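Local atomic coordinates of IAA acetyltransferase (Bacillus cereus ATCC 14579, PDB entry 1Y9K), a protein that probably transfers an acetyl group from acetyl-CoA to an amine of a substrate not yet established. Residues Lys17-Leu22 and Ile49-Leu54; Leu21-Ser26 and Asn66-Glu71. All coordinates share one frame; numbering follows the deposited sequence.

Contact 1. Residues Lys17-Leu22 and Ile49-Leu54; sequences KSLLLL and IGVYVL
L19 lays its CD2 methyl over one face of the peptide joining I49 to G50, 3.4 Å from I49 C and 3.3 Å from G50 N, a close contact made with chi1 of L19 turned to -149°, away from a staggered value. I49 O of this peptide bonds to A70 N; I49 and G50 both pair with A42, a classic beta bulge. The other flat group, the ring of Y52, belongs to the opposite side of the strand. It meets the ring of Y40, the planes about 15° apart, and its OH is hydrogen-bonded to H85 and T89 of helix 78-92. This is the GNAT layout, in which the helices between the first two strands cover one side of the sheet and the helix after the fourth strand covers the other. Helix 17-22 crosses strand 49-54 at -75°, its axis 8.4 Å away. L20 CD2 lies 3.8 Å from V51 CG1 and 3.8 Å from V53 CG2, the leucine crossing both valines at about a right angle. V51 CG1 sits between its own backbone N and carbonyl carbon, which places this methyl to meet L19 CB, at 4.1 Å, as well as L20 CD2.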
loop_
_atom_site.group_PDB
_atom_site.type_symbol
_atom_site.label_atom_id
_atom_site.label_comp_id
_atom_site.label_asym_id
_atom_site.label_seq_id
_atom_site.Cartn_x
_atom_site.Cartn_y
_atom_site.Cartn_z
ATOM N N LYS A 17 4.918 -12.678 -0.527
ATOM C CA LYS A 17 4.315 -12.708 0.817
ATOM C C LYS A 17 5.251 -12.070 1.835
ATOM O O LYS A 17 4.828 -11.308 2.702
ATOM C CB LYS A 17 4.029 -14.152 1.237
ATOM C CG LYS A 17 2.575 -14.573 1.136
ATOM C CD LYS A 17 2.445 -16.086 1.321
ATOM C CE LYS A 17 1.027 -16.490 1.742
ATOM N NZ LYS A 17 0.762 -17.920 1.381
ATOM N N SER A 18 6.529 -12.406 1.687
ATOM C CA SER A 18 7.653 -11.850 2.420
ATOM C C SER A 18 7.577 -10.341 2.618
ATOM O O SER A 18 7.528 -9.850 3.749
ATOM C CB SER A 18 8.947 -12.222 1.672
ATOM O OG SER A 18 8.720 -12.409 0.269
ATOM N N LEU A 19 7.545 -9.608 1.511
ATOM C CA LEU A 19 7.520 -8.151 1.551
ATOM C C LEU A 19 6.143 -7.589 1.928
ATOM O O LEU A 19 6.048 -6.543 2.580
ATOM C CB LEU A 19 7.979 -7.614 0.201
ATOM C CG LEU A 19 8.721 -6.291 0.117
ATOM C CD1 LEU A 19 9.896 -6.242 1.078
ATOM C CD2 LEU A 19 9.194 -6.160 -1.306
ATOM N N LEU A 20 5.083 -8.291 1.529
ATOM C CA LEU A 20 3.717 -7.916 1.893
ATOM C C LEU A 20 3.462 -7.980 3.405
ATOM O O LEU A 20 2.637 -7.226 3.939
ATOM C CB LEU A 20 2.705 -8.790 1.146
ATOM C CG LEU A 20 2.595 -8.530 -0.365
ATOM C CD1 LEU A 20 1.920 -9.693 -1.087
ATOM C CD2 LEU A 20 1.866 -7.222 -0.653
ATOM N N LEU A 21 4.174 -8.887 4.080
ATOM C CA LEU A 21 4.059 -9.081 5.523
ATOM C C LEU A 21 4.696 -7.936 6.298
ATOM O O LEU A 21 4.412 -7.729 7.469
ATOM C CB LEU A 21 4.673 -10.422 5.932
ATOM C CG LEU A 21 3.755 -11.640 5.783
ATOM C CD1 LEU A 21 4.554 -12.948 5.748
ATOM C CD2 LEU A 21 2.727 -11.662 6.902
ATOM N N LEU A 22 5.541 -7.179 5.616
ATOM C CA LEU A 22 6.165 -6.002 6.183
ATOM C C LEU A 22 5.120 -4.913 6.425
ATOM O O LEU A 22 5.151 -4.226 7.452
ATOM C CB LEU A 22 7.268 -5.517 5.245
ATOM C CG LEU A 22 8.313 -4.502 5.693
ATOM C CD1 LEU A 22 8.940 -4.858 7.039
ATOM C CD2 LEU A 22 9.370 -4.418 4.605
ATOM N N ILE A 49 12.217 -5.759 -4.307
ATOM C CA ILE A 49 12.457 -4.876 -3.156
ATOM C C ILE A 49 11.280 -3.919 -2.830
ATOM O O ILE A 49 11.332 -3.141 -1.873
ATOM C CB ILE A 49 13.786 -4.078 -3.329
ATOM C CG1 ILE A 49 13.905 -3.457 -4.731
ATOM C CG2 ILE A 49 14.991 -4.977 -3.077
ATOM C CD1 ILE A 49 12.977 -2.292 -5.010
ATOM N N GLY A 50 10.224 -4.000 -3.631
ATOM C CA GLY A 50 9.029 -3.197 -3.452
ATOM C C GLY A 50 7.818 -3.934 -3.994
ATOM O O GLY A 50 7.941 -4.832 -4.835
ATOM N N VAL A 51 6.642 -3.568 -3.502
ATOM C CA VAL A 51 5.409 -4.180 -3.952
ATOM C C VAL A 51 4.249 -3.232 -3.678
ATOM O O VAL A 51 4.366 -2.343 -2.829
ATOM C CB VAL A 51 5.184 -5.569 -3.276
ATOM C CG1 VAL A 51 5.064 -5.444 -1.742
ATOM C CG2 VAL A 51 3.989 -6.299 -3.881
ATOM N N TYR A 52 3.165 -3.394 -4.443
ATOM C CA TYR A 52 1.857 -2.848 -4.100
ATOM C C TYR A 52 0.731 -3.724 -4.676
ATOM O O TYR A 52 0.921 -4.422 -5.675
ATOM C CB TYR A 52 1.718 -1.374 -4.515
ATOM C CG TYR A 52 1.527 -1.103 -6.006
ATOM C CD1 TYR A 52 0.275 -1.252 -6.611
ATOM C CD2 TYR A 52 2.594 -0.657 -6.800
ATOM C CE1 TYR A 52 0.090 -0.985 -7.973
ATOM C CE2 TYR A 52 2.420 -0.384 -8.158
ATOM C CZ TYR A 52 1.164 -0.555 -8.731
ATOM O OH TYR A 52 0.981 -0.297 -10.063
ATOM N N VAL A 53 -0.422 -3.705 -4.015
ATOM C CA VAL A 53 -1.604 -4.439 -4.445
ATOM C C VAL A 53 -2.733 -3.420 -4.605
ATOM O O VAL A 53 -3.039 -2.656 -3.676
ATOM C CB VAL A 53 -2.016 -5.548 -3.420
ATOM C CG1 VAL A 53 -3.247 -6.327 -3.885
ATOM C CG2 VAL A 53 -0.875 -6.503 -3.170
ATOM N N LEU A 54 -3.323 -3.407 -5.804
ATOM C CA LEU A 54 -4.513 -2.616 -6.116
ATOM C C LEU A 54 -5.747 -3.492 -6.042
ATOM O O LEU A 54 -5.740 -4.611 -6.541
ATOM C CB LEU A 54 -4.403 -2.016 -7.514
ATOM C CG LEU A 54 -3.498 -0.796 -7.629
ATOM C CD1 LEU A 54 -3.429 -0.315 -9.063
ATOM C CD2 LEU A 54 -3.987 0.320 -6.715
#

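Contact 2. Residues Leu21-Ser26 and Asn66-Glu71; sequences LLADPS and NIAVAE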
loop_
_atom_site.group_PDB
_atom_site.type_symbol
_atom_site.label_atom_id
_atom_site.label_comp_id
_atom_site.label_asym_id
_atom_site.label_seq_id
_atom_site.Cartn_x
_atom_site.Cartn_y
_atom_site.Cartn_z
ATOM N N LEU A 21 4.174 -8.887 4.080
ATOM C CA LEU A 21 4.059 -9.081 5.523
ATOM C C LEU A 21 4.696 -7.936 6.298
ATOM O O LEU A 21 4.412 -7.729 7.469
ATOM C CB LEU A 21 4.673 -10.422 5.932
ATOM C CG LEU A 21 3.755 -11.640 5.783
ATOM C CD1 LEU A 21 4.554 -12.948 5.748
ATOM C CD2 LEU A 21 2.727 -11.662 6.902
ATOM N N LEU A 22 5.541 -7.179 5.616
ATOM C CA LEU A 22 6.165 -6.002 6.183
ATOM C C LEU A 22 5.120 -4.913 6.425
ATOM O O LEU A 22 5.151 -4.226 7.452
ATOM C CB LEU A 22 7.268 -5.517 5.245
ATOM C CG LEU A 22 8.313 -4.502 5.693
ATOM C CD1 LEU A 22 8.940 -4.858 7.039
ATOM C CD2 LEU A 22 9.370 -4.418 4.605
ATOM N N ALA A 23 4.178 -4.786 5.491
ATOM C CA ALA A 23 3.123 -3.782 5.583
ATOM C C ALA A 23 1.873 -4.330 6.266
ATOM O O ALA A 23 1.113 -3.571 6.867
ATOM C CB ALA A 23 2.783 -3.244 4.201
ATOM N N ASP A 24 1.669 -5.646 6.172
ATOM C CA ASP A 24 0.465 -6.287 6.704
ATOM C C ASP A 24 0.811 -7.602 7.406
ATOM O O ASP A 24 1.017 -8.623 6.746
ATOM C CB ASP A 24 -0.551 -6.498 5.580
ATOM C CG ASP A 24 -1.890 -6.999 6.067
ATOM O OD1 ASP A 24 -2.028 -7.385 7.237
ATOM O OD2 ASP A 24 -2.825 -7.017 5.256
ATOM N N PRO A 25 0.876 -7.575 8.753
ATOM C CA PRO A 25 1.365 -8.686 9.590
ATOM C C PRO A 25 0.615 -10.011 9.474
ATOM O O PRO A 25 1.119 -11.024 9.933
ATOM C CB PRO A 25 1.229 -8.136 11.021
ATOM C CG PRO A 25 1.217 -6.661 10.861
ATOM C CD PRO A 25 0.498 -6.412 9.578
ATOM N N SER A 26 -0.564 -10.018 8.869
ATOM C CA SER A 26 -1.358 -11.242 8.799
ATOM C C SER A 26 -1.405 -11.837 7.383
ATOM O O SER A 26 -1.715 -11.144 6.407
ATOM C CB SER A 26 -2.763 -10.997 9.358
ATOM O OG SER A 26 -3.734 -11.809 8.716
ATOM N N ASN A 66 -2.019 -2.686 0.037
ATOM C CA ASN A 66 -0.724 -2.992 0.609
ATOM C C ASN A 66 0.307 -2.336 -0.273
ATOM O O ASN A 66 0.217 -2.403 -1.498
ATOM C CB ASN A 66 -0.498 -4.513 0.662
ATOM C CG ASN A 66 0.680 -4.911 1.539
ATOM O OD1 ASN A 66 1.787 -4.390 1.388
ATOM N ND2 ASN A 66 0.455 -5.864 2.434
ATOM N N ILE A 67 1.251 -1.653 0.357
ATOM C CA ILE A 67 2.417 -1.107 -0.324
ATOM C C ILE A 67 3.612 -1.282 0.623
ATOM O O ILE A 67 3.515 -0.980 1.809
ATOM C CB ILE A 67 2.198 0.360 -0.800
ATOM C CG1 ILE A 67 3.445 0.906 -1.499
ATOM C CG2 ILE A 67 1.735 1.267 0.348
ATOM C CD1 ILE A 67 3.150 2.040 -2.463
ATOM N N ALA A 68 4.716 -1.817 0.106
ATOM C CA ALA A 68 5.863 -2.160 0.946
ATOM C C ALA A 68 7.153 -2.017 0.179
ATOM O O ALA A 68 7.210 -2.334 -1.010
ATOM C CB ALA A 68 5.736 -3.596 1.505
ATOM N N VAL A 69 8.172 -1.533 0.885
ATOM C CA VAL A 69 9.527 -1.387 0.381
ATOM C C VAL A 69 10.443 -2.123 1.366
ATOM O O VAL A 69 10.189 -2.112 2.576
ATOM C CB VAL A 69 9.919 0.114 0.256
ATOM C CG1 VAL A 69 11.399 0.285 -0.113
ATOM C CG2 VAL A 69 9.028 0.823 -0.779
ATOM N N ALA A 70 11.475 -2.789 0.847
ATOM C CA ALA A 70 12.452 -3.482 1.676
ATOM C C ALA A 70 13.011 -2.513 2.706
ATOM O O ALA A 70 13.304 -1.361 2.374
ATOM C CB ALA A 70 13.577 -4.088 0.814
ATOM N N GLU A 71 13.134 -2.986 3.950
ATOM C CA GLU A 71 13.538 -2.154 5.092
ATOM C C GLU A 71 14.831 -1.378 4.844
ATOM O O GLU A 71 14.887 -0.180 5.104
ATOM C CB GLU A 71 13.676 -2.994 6.373
ATOM C CG GLU A 71 12.345 -3.369 7.049
ATOM C CD GLU A 71 12.461 -4.593 7.988
ATOM O OE1 GLU A 71 12.868 -5.704 7.518
ATOM O OE2 GLU A 71 12.129 -4.438 9.191
#
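A23 and A68 bring helix end and strand closest, their CA atoms 5.6 Å apart, and side chains of 21-26 rest on side chains and carbonyls of 66-71, with no backbone bond between the segments. The A23 methyl points at the strand and sits among two oxygens and a methyl: CB is 3.2 Å from N66 OD1, 3.4 Å from I67 O and 4.0 Å from A68 CB. Beside it, the D24 CB lies 3.4 Å from N66 ND2. The amide of N66, its CG anti to the backbone N (chi1 -166°), reaches under the helix end. Y33 OH meets D24 OD2, while D24 OD1 bonds to Y132 OH and, weakly, to S26 N. At the other end L22 splits its methyls between the strand end and E71: CD2 is 3.2 Å from V69 O, and CD1 packs 3.7 Å from both E71 CG, a methylene, and E71 CD, the carboxylate carbon. V69 O accepts a hydrogen bond from Q74 NE2, and Q74 opens the Q-x-x-G-x-G loop that in GNAT relatives holds the cofactor pyrophosphate. The chemistry is uneven: N66 ND2 ties the strand to helix 17-23 through L20 O and to helix 27-36 through Y33 OH, whereas its buried OD1 has no polar partner and faces a methyl.

Both contacts seat helix 17-23 on the same face of one sheet, on strands 48-56 and 61-69, which are consecutive in the chain and antiparallel neighbours. The strands are themselves joined by probable backbone bonds, I49 O to A70 N at 2.7 Å and A68 O to V51 N at 2.8 Å. The centres of contacts 1 and 2 are about 5 Å apart. Contact 1 is the core member, with leucine and valine methyls and an amide face doing the work. Contact 2 is only partly buried: it starts at the helix end, mixes alanine methyls with a polar group around N66 and D24, and runs out to the exposed E71. L19 O touches A68 CB at 3.2 Å, so the two contacts abut.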